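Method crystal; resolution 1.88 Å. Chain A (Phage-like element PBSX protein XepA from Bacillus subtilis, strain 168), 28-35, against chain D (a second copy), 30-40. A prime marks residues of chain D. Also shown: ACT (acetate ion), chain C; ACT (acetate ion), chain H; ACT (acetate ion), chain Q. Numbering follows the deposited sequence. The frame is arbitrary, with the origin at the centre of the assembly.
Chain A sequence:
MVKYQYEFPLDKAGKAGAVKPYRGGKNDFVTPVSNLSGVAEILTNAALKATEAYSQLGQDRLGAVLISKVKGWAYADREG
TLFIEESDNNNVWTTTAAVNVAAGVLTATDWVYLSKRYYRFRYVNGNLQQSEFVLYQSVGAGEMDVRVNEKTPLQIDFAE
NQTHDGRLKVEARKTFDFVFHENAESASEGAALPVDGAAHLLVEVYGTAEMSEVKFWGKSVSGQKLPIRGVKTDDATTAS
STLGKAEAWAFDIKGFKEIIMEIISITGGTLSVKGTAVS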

ATOM      1  N   ASP A  28      -2.047 -26.052 -31.281  1.00 30.31           N
ATOM      2  CA  ASP A  28      -2.831 -24.873 -30.967  1.00 29.73           C
ATOM      3  C   ASP A  28      -2.090 -23.680 -31.551  1.00 29.03           C
ATOM      4  O   ASP A  28      -0.907 -23.798 -31.864  1.00 30.04           O
ATOM      5  CB  ASP A  28      -3.142 -24.777 -29.459  1.00 28.70           C
ATOM      6  CG  ASP A  28      -4.402 -23.985 -29.132  1.00 30.86           C
ATOM      7  OD1 ASP A  28      -4.946 -23.325 -30.036  1.00 33.64           O
ATOM      8  OD2 ASP A  28      -4.837 -24.028 -27.972  1.00 31.69           O
ATOM      9  N   PHE A  29      -2.779 -22.533 -31.685  1.00 27.51           N
ATOM     10  CA  PHE A  29      -2.162 -21.382 -32.341  1.00 29.44           C
ATOM     11  C   PHE A  29      -2.433 -20.116 -31.522  1.00 25.47           C
ATOM     12  O   PHE A  29      -3.463 -20.001 -30.878  1.00 26.27           O
ATOM     13  CB  PHE A  29      -2.726 -21.219 -33.765  1.00 28.64           C
ATOM     14  CG  PHE A  29      -4.238 -21.195 -33.790  1.00 32.67           C
ATOM     15  CD1 PHE A  29      -4.948 -20.021 -33.580  1.00 30.08           C
ATOM     16  CD2 PHE A  29      -4.949 -22.382 -33.941  1.00 29.24           C
ATOM     17  CE1 PHE A  29      -6.337 -20.039 -33.533  1.00 31.20           C
ATOM     18  CE2 PHE A  29      -6.340 -22.387 -33.942  1.00 29.65           C
ATOM     19  CZ  PHE A  29      -7.041 -21.221 -33.715  1.00 31.30           C
ATOM     20  N   VAL A  30      -1.532 -19.141 -31.619  1.00 26.48           N
ATOM     21  CA  VAL A  30      -1.705 -17.875 -30.921  1.00 29.92           C
ATOM     22  C   VAL A  30      -1.070 -16.781 -31.790  1.00 26.72           C
ATOM     23  O   VAL A  30      -0.019 -17.008 -32.383  1.00 29.47           O
ATOM     24  CB  VAL A  30      -1.096 -17.919 -29.494  1.00 26.93           C
ATOM     25  CG1 VAL A  30       0.418 -18.212 -29.506  1.00 24.12           C
ATOM     26  CG2 VAL A  30      -1.351 -16.627 -28.726  1.00 27.85           C
ATOM     27  N   THR A  31      -1.710 -15.605 -31.839  1.00 25.77           N
ATOM     28  CA  THR A  31      -1.206 -14.468 -32.597  1.00 27.28           C
ATOM     29  C   THR A  31      -0.293 -13.611 -31.710  1.00 28.81           C
ATOM     30  O   THR A  31      -0.753 -13.034 -30.719  1.00 27.35           O
ATOM     31  CB  THR A  31      -2.382 -13.621 -33.118  1.00 29.10           C
ATOM     32  OG1 THR A  31      -3.190 -14.454 -33.960  1.00 31.52           O
ATOM     33  CG2 THR A  31      -1.951 -12.362 -33.848  1.00 24.61           C
ATOM     34  N   PRO A  32       1.012 -13.478 -32.033  1.00 31.05           N
ATOM     35  CA  PRO A  32       1.894 -12.581 -31.299  1.00 30.22           C
ATOM     36  C   PRO A  32       1.504 -11.136 -31.573  1.00 29.43           C
ATOM     37  O   PRO A  32       1.352 -10.740 -32.744  1.00 25.89           O
ATOM     38  CB  PRO A  32       3.294 -12.818 -31.893  1.00 30.82           C
ATOM     39  CG  PRO A  32       3.177 -14.132 -32.634  1.00 32.24           C
ATOM     40  CD  PRO A  32       1.733 -14.241 -33.064  1.00 28.62           C
ATOM     41  N   VAL A  33       1.416 -10.349 -30.487  1.00 26.27           N
ATOM     42  CA  VAL A  33       1.008  -8.956 -30.599  1.00 25.00           C
ATOM     43  C   VAL A  33       1.936  -8.089 -29.774  1.00 27.68           C
ATOM     44  O   VAL A  33       2.670  -8.577 -28.925  1.00 27.47           O
ATOM     45  CB  VAL A  33      -0.463  -8.737 -30.179  1.00 25.29           C
ATOM     46  CG1 VAL A  33      -1.449  -9.497 -31.079  1.00 23.83           C
ATOM     47  CG2 VAL A  33      -0.696  -9.022 -28.678  1.00 22.85           C
ATOM     48  N   SER A  34       1.873  -6.782 -30.042  1.00 28.05           N
ATOM     49  CA  SER A  34       2.583  -5.778 -29.272  1.00 28.90           C
ATOM     50  C   SER A  34       1.737  -4.521 -29.294  1.00 32.69           C
ATOM     51  O   SER A  34       1.305  -4.079 -30.371  1.00 29.42           O
ATOM     52  CB  SER A  34       3.955  -5.445 -29.831  1.00 30.61           C
ATOM     53  OG  SER A  34       4.504  -4.320 -29.127  1.00 30.40           O
ATOM     54  N   ASN A  35       1.554  -3.935 -28.107  1.00 28.64           N
ATOM     55  CA  ASN A  35       0.950  -2.632 -28.026  1.00 28.01           C
ATOM     56  C   ASN A  35       1.741  -1.701 -28.944  1.00 29.30           C
ATOM     57  O   ASN A  35       2.950  -1.878 -29.086  1.00 28.24           O
ATOM     58  CB  ASN A  35       0.931  -2.115 -26.585  1.00 27.25           C
ATOM     59  CG  ASN A  35       0.225  -0.782 -26.501  1.00 25.66           C
ATOM     60  OD1 ASN A  35       0.876   0.251 -26.416  1.00 29.07           O
ATOM     61  ND2 ASN A  35      -1.101  -0.787 -26.596  1.00 25.22           N
TER
ATOM     62  N   VAL D  30     -13.237 -15.413 -30.801  1.00 29.32           N
ATOM     63  CA  VAL D  30     -12.227 -14.574 -30.170  1.00 31.96           C
ATOM     64  C   VAL D  30     -10.864 -15.015 -30.700  1.00 29.60           C
ATOM     65  O   VAL D  30     -10.637 -16.211 -30.871  1.00 29.15           O
ATOM     66  CB  VAL D  30     -12.314 -14.637 -28.623  1.00 29.75           C
ATOM     67  CG1 VAL D  30     -12.092 -16.057 -28.086  1.00 27.41           C
ATOM     68  CG2 VAL D  30     -11.345 -13.662 -27.962  1.00 26.55           C
ATOM     69  N   THR D  31      -9.978 -14.049 -30.970  1.00 28.17           N
ATOM     70  CA  THR D  31      -8.624 -14.328 -31.442  1.00 28.39           C
ATOM     71  C   THR D  31      -7.681 -14.482 -30.235  1.00 30.46           C
ATOM     72  O   THR D  31      -7.470 -13.532 -29.467  1.00 28.34           O
ATOM     73  CB  THR D  31      -8.115 -13.162 -32.306  1.00 25.41           C
ATOM     74  OG1 THR D  31      -8.995 -13.014 -33.412  1.00 30.09           O
ATOM     75  CG2 THR D  31      -6.685 -13.318 -32.779  1.00 24.40           C
ATOM     76  N   PRO D  32      -7.076 -15.678 -30.023  1.00 31.95           N
ATOM     77  CA  PRO D  32      -6.053 -15.840 -28.982  1.00 28.90           C
ATOM     78  C   PRO D  32      -4.800 -15.062 -29.343  1.00 28.29           C
ATOM     79  O   PRO D  32      -4.310 -15.186 -30.464  1.00 27.24           O
ATOM     80  CB  PRO D  32      -5.710 -17.340 -29.015  1.00 28.97           C
ATOM     81  CG  PRO D  32      -6.930 -17.958 -29.674  1.00 32.40           C
ATOM     82  CD  PRO D  32      -7.381 -16.942 -30.718  1.00 28.48           C
ATOM     83  N   VAL D  33      -4.273 -14.299 -28.372  1.00 25.18           N
ATOM     84  CA  VAL D  33      -3.080 -13.496 -28.613  1.00 26.30           C
ATOM     85  C   VAL D  33      -2.085 -13.685 -27.472  1.00 26.72           C
ATOM     86  O   VAL D  33      -2.435 -14.176 -26.402  1.00 26.11           O
ATOM     87  CB  VAL D  33      -3.401 -11.997 -28.794  1.00 26.73           C
ATOM     88  CG1 VAL D  33      -4.336 -11.735 -29.987  1.00 22.50           C
ATOM     89  CG2 VAL D  33      -3.966 -11.387 -27.510  1.00 22.90           C
ATOM     90  N   SER D  34      -0.842 -13.291 -27.737  1.00 26.66           N
ATOM     91  CA  SER D  34       0.219 -13.269 -26.743  1.00 27.61           C
ATOM     92  C   SER D  34       1.111 -12.077 -27.034  1.00 27.65           C
ATOM     93  O   SER D  34       1.552 -11.878 -28.184  1.00 25.60           O
ATOM     94  CB  SER D  34       1.052 -14.522 -26.767  1.00 26.56           C
ATOM     95  OG  SER D  34       2.212 -14.370 -25.939  1.00 29.46           O
ATOM     96  N   ASN D  35       1.401 -11.325 -25.972  1.00 26.88           N
ATOM     97  CA  ASN D  35       2.405 -10.283 -26.081  1.00 28.12           C
ATOM     98  C   ASN D  35       3.680 -10.927 -26.618  1.00 29.50           C
ATOM     99  O   ASN D  35       3.940 -12.104 -26.313  1.00 26.12           O
ATOM    100  CB  ASN D  35       2.639  -9.607 -24.723  1.00 29.83           C
ATOM    101  CG  ASN D  35       3.643  -8.480 -24.848  1.00 31.19           C
ATOM    102  OD1 ASN D  35       4.810  -8.643 -24.488  1.00 29.75           O
ATOM    103  ND2 ASN D  35       3.208  -7.362 -25.409  1.00 26.33           N
ATOM    104  N   LEU D  36       4.482 -10.174 -27.399  1.00 25.89           N
ATOM    105  CA  LEU D  36       5.690 -10.767 -27.983  1.00 26.23           C
ATOM    106  C   LEU D  36       6.684 -11.241 -26.918  1.00 27.40           C
ATOM    107  O   LEU D  36       7.554 -12.050 -27.230  1.00 27.08           O
ATOM    108  CB  LEU D  36       6.361  -9.795 -28.968  1.00 25.27           C
ATOM    109  CG  LEU D  36       7.225  -8.665 -28.390  1.00 26.99           C
ATOM    110  CD1 LEU D  36       7.953  -7.964 -29.542  1.00 22.06           C
ATOM    111  CD2 LEU D  36       6.413  -7.637 -27.581  1.00 23.85           C
ATOM    112  N   SER D  37       6.557 -10.756 -25.668  1.00 25.61           N
ATOM    113  CA  SER D  37       7.457 -11.194 -24.589  1.00 27.13           C
ATOM    114  C   SER D  37       7.280 -12.693 -24.290  1.00 25.84           C
ATOM    115  O   SER D  37       8.163 -13.292 -23.689  1.00 28.86           O
ATOM    116  CB  SER D  37       7.261 -10.384 -23.317  1.00 21.39           C
ATOM    117  OG  SER D  37       5.918 -10.581 -22.866  1.00 23.06           O
ATOM    118  N   GLY D  38       6.155 -13.283 -24.711  1.00 25.86           N
ATOM    119  CA  GLY D  38       5.883 -14.702 -24.517  1.00 25.74           C
ATOM    120  C   GLY D  38       6.418 -15.586 -25.656  1.00 27.38           C
ATOM    121  O   GLY D  38       6.353 -16.810 -25.564  1.00 27.08           O
ATOM    122  N   VAL D  39       6.962 -14.968 -26.710  1.00 25.30           N
ATOM    123  CA  VAL D  39       7.548 -15.683 -27.837  1.00 27.64           C
ATOM    124  C   VAL D  39       9.036 -15.886 -27.549  1.00 28.01           C
ATOM    125  O   VAL D  39       9.650 -15.050 -26.914  1.00 31.56           O
ATOM    126  CB  VAL D  39       7.306 -14.914 -29.166  1.00 25.98           C
ATOM    127  CG1 VAL D  39       7.961 -15.572 -30.384  1.00 25.92           C
ATOM    128  CG2 VAL D  39       5.820 -14.677 -29.411  1.00 26.26           C
ATOM    129  N   ALA D  40       9.621 -16.989 -28.021  1.00 29.24           N
ATOM    130  CA  ALA D  40      11.072 -17.145 -27.935  1.00 27.11           C
ATOM    131  C   ALA D  40      11.655 -17.562 -29.292  1.00 26.45           C
ATOM    132  O   ALA D  40      10.974 -18.176 -30.098  1.00 28.32           O
ATOM    133  CB  ALA D  40      11.437 -18.137 -26.835  1.00 26.62           C
TER
HETATM  134  C   ACT C 305       0.185  -6.430 -25.976  1.00 41.75           C
HETATM  135  O   ACT C 305       0.334  -7.585 -25.518  1.00 59.57           O
HETATM  136  OXT ACT C 305       1.088  -5.598 -25.999  1.00 47.23           O
HETATM  137  CH3 ACT C 305      -1.186  -6.103 -26.478  1.00 60.66           C
HETATM  138  C   ACT H 303      -2.768  -3.709 -25.771  1.00 63.90           C
HETATM  139  O   ACT H 303      -3.451  -2.892 -26.415  1.00 37.39           O
HETATM  140  OXT ACT H 303      -1.527  -3.682 -25.870  1.00 68.38           O
HETATM  141  CH3 ACT H 303      -3.373  -4.733 -24.832  1.00 73.05           C
HETATM  142  C   ACT Q 305      -1.433  -9.961 -24.280  1.00 57.66           C
HETATM  143  O   ACT Q 305      -2.512 -10.317 -24.748  1.00 64.10           O
HETATM  144  OXT ACT Q 305      -0.612 -10.827 -24.046  1.00 50.45           O
HETATM  145  CH3 ACT Q 305      -1.162  -8.513 -23.943  1.00 67.71           C
HETATM  146  O   HOH W   1      -4.841 -16.248 -32.973  1.00 25.31           O
HETATM  147  O   HOH W   2       4.427  -4.759 -26.097  1.00 34.21           O

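Backbone hydrogen bonds hold the two copies of XepA together here, pairing strand 28-35 with strand 30-35 of the second copy in parallel register. Val33 N donates to Ser34′ O at 2.8 Å, Thr31 N donates to Pro32′ O at 3.0 Å in an almost straight bond (175°), and Ser34′ N returns a bond to Thr31 O, also 3.0 Å. Thr31 thus uses both its N and its O, reaching the residues before and after Val33′, its bridge partner, as a parallel ladder requires. Pro32 has no amide hydrogen to give, but its place in the ladder asks for none: Pro32 CA approaches Ser34′ O at 3.2 Å in a CA-H...O contact. Similar contacts join Val33′ CA to Thr31 O (3.2 Å) and Asn35′ CA to Val33 O (3.3 Å). The ladder ends where chain D turns into its 3-10 segment; there Leu36′ N still reaches Val33 O at 2.9 Å, but the bent angle of 124° makes this bond weak. The strand axes cross at 55°, and the close pairing spans three bridges, from Thr31–Val33′ to Val33–Asn35′.

Water and acetate extend the polar network. Water 1 accepts from Thr31 OG1 (2.6 Å) and donates to Pro32′ O (2.8 Å), giving that carbonyl a second donor beside Thr31 N. The chain C acetate, probably from the crystallisation liquor, bridges the copies: its OXT accepts from Asn35 N at 2.7 Å and from Asn35′ ND2 at 2.8 Å, while its O takes a further bond from Asn35′ ND2 at 2.9 Å. Water 2 lies nearby, donating to Ser34 OG (3.1 Å) and accepting from Asn35′ ND2 (3.0 Å). Asn35′ OD1 meanwhile accepts from Ser37′ N (3.0 Å) and Ser37′ OG (2.8 Å), tying the side chain to the 3-10 segment that follows.

Apolar side chains pack around this core. Thr31 and Val33′ share a face, with Thr31 CB 4.1 Å from Val33′ CG1; Val33, whose CA-to-CB bond points sideways, brings its CG1 to 3.8 Å from the same Val33′ CG1. On the face of Pro32 and Ser34′, Pro32 CB touches Val39′ CG2 at 4.0 Å, where the Val39′ side chain, just past the 3-10 segment, points toward chain A. Val30 CG2 sits against the backbone, 3.3 Å from Val33′ C, and also 3.7 Å from Ser34′ CB. Farther out, Phe29 CE1 approaches Pro32′ CD obliquely at 4.3 Å, and Ser34 CB rests 4.0 Å from Leu36′ CD2. Together the stretches bury 540 Å².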